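Prophage Pfl 6 Cro (Pseudomonas fluorescens, PDB 2PIJ) probably binds operator DNA as a dimeric helix-turn-helix transcription factor of the phage Cro family, regulating prophage genes. Local coordinates at residues 13-16 with 17-20. Sequence-based numbering, arbitrary orientation.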
loop_
_atom_site.group_PDB
_atom_site.type_symbol
_atom_site.label_atom_id
_atom_site.label_comp_id
_atom_site.label_asym_id
_atom_site.label_seq_id
_atom_site.Cartn_x
_atom_site.Cartn_y
_atom_site.Cartn_z
ATOM N N HIS B 13 -19.331 5.465 6.642
ATOM C CA HIS B 13 -18.875 6.736 7.244
ATOM C C HIS B 13 -19.158 8.046 6.533
ATOM O O HIS B 13 -19.920 8.882 7.071
ATOM C CB HIS B 13 -17.397 6.658 7.584
ATOM C CG HIS B 13 -17.076 5.526 8.496
ATOM N ND1 HIS B 13 -17.490 5.498 9.811
ATOM C CD2 HIS B 13 -16.414 4.361 8.279
ATOM C CE1 HIS B 13 -17.079 4.373 10.367
ATOM N NE2 HIS B 13 -16.415 3.674 9.463
ATOM N N GLY B 14 -18.574 8.235 5.351
ATOM C CA GLY B 14 -18.501 9.556 4.749
ATOM C C GLY B 14 -18.918 9.474 3.307
ATOM O O GLY B 14 -19.146 8.391 2.794
ATOM N N THR B 15 -19.014 10.596 2.621
ATOM C CA THR B 15 -19.527 10.537 1.253
ATOM C C THR B 15 -18.369 10.683 0.334
ATOM O O THR B 15 -17.269 11.070 0.752
ATOM C CB THR B 15 -20.534 11.667 0.945
ATOM O OG1 THR B 15 -19.899 12.933 1.201
ATOM C CG2 THR B 15 -21.813 11.520 1.775
ATOM N N GLN B 16 -18.627 10.381 -0.930
ATOM C CA GLN B 16 -17.586 10.520 -1.922
ATOM C C GLN B 16 -17.158 11.975 -2.024
ATOM O O GLN B 16 -15.958 12.275 -2.100
ATOM C CB GLN B 16 -18.083 10.058 -3.254
ATOM C CG GLN B 16 -18.412 8.642 -3.180
ATOM C CD GLN B 16 -18.784 8.115 -4.479
ATOM O OE1 GLN B 16 -18.033 8.278 -5.434
ATOM N NE2 GLN B 16 -19.972 7.455 -4.556
ATOM N N SER B 17 -18.153 12.854 -2.006
ATOM C CA SER B 17 -17.985 14.283 -2.090
ATOM C C SER B 17 -17.042 14.745 -0.972
ATOM O O SER B 17 -16.048 15.489 -1.218
ATOM C CB SER B 17 -19.375 14.963 -1.932
ATOM O OG SER B 17 -19.165 16.318 -1.977
ATOM N N ALA B 18 -17.377 14.352 0.261
ATOM C CA ALA B 18 -16.562 14.724 1.427
ATOM C C ALA B 18 -15.126 14.144 1.408
ATOM O O ALA B 18 -14.122 14.821 1.729
ATOM C CB ALA B 18 -17.259 14.289 2.665
ATOM N N LEU B 19 -15.018 12.857 1.138
ATOM C CA LEU B 19 -13.703 12.248 0.996
ATOM C C LEU B 19 -12.824 12.967 -0.088
ATOM O O LEU B 19 -11.624 13.234 0.127
ATOM C CB LEU B 19 -13.868 10.773 0.681
ATOM C CG LEU B 19 -12.542 9.995 0.618
ATOM C CD1 LEU B 19 -11.755 10.064 1.957
ATOM C CD2 LEU B 19 -12.856 8.618 0.268
ATOM N N ALA B 20 -13.411 13.271 -1.249
ATOM C CA ALA B 20 -12.687 13.910 -2.353
ATOM C C ALA B 20 -12.116 15.237 -1.894
ATOM O O ALA B 20 -10.949 15.559 -2.159
ATOM C CB ALA B 20 -13.615 14.124 -3.539
#
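Thr15 meets Ala18 across the first turn of helix 16-23 and serves as its N-cap, a worked example of how a side chain can take up an N-H in the first turn, where no preceding helical turn supplies a carbonyl. The side chain can be followed outward from CB, which comes no closer to residues 17-20 than 4.0 Å, to Ser17 N, and makes little contact itself. From there the two branches part. OG1 sits between the backbone N and the carbonyl carbon (chi1 57°), a rotation that carries the hydroxyl over the end of the helix and turns CG2 back beside the backbone N. At its tip OG1 accepts from Ala18 N over 3.0 Å, in a nearly straight bond with an N-H...O angle of 163°. The same oxygen also lies against carbon: Ala18 CB is 3.3 Å from Thr15 OG1, and Ser17 CB flanks it at a longer distance.

The main chain takes over directly behind the cap. Thr15 O receives Leu19 N at 2.9 Å, the first bond of the regular helical ladder, and Gln16 O receives Ala20 N at 2.9 Å, the next. Gln16 CB still lies by Ser17 N, but the rest of the side chain runs on, extended beyond CG, to Gln27 and Ile30 of helix 27-35, where OE1 makes a weak hydrogen bond with Ser31 OG. Leu19 is buried and packs on Leu6 and Tyr9 of helix 6-12, the helix that Gln16 also touches through Leu10.

Thr15 thus marks where the linker after helix 6-12 gives way to helix 16-23, which with helix 27-35 probably forms the helix-turn-helix. Chemically, one residue occupies two N-H groups, its hydroxyl taking that of Ala18 and its carbonyl that of Leu19; the partial negative charge on OG1 would also be expected to suit the positive end of the helix dipole.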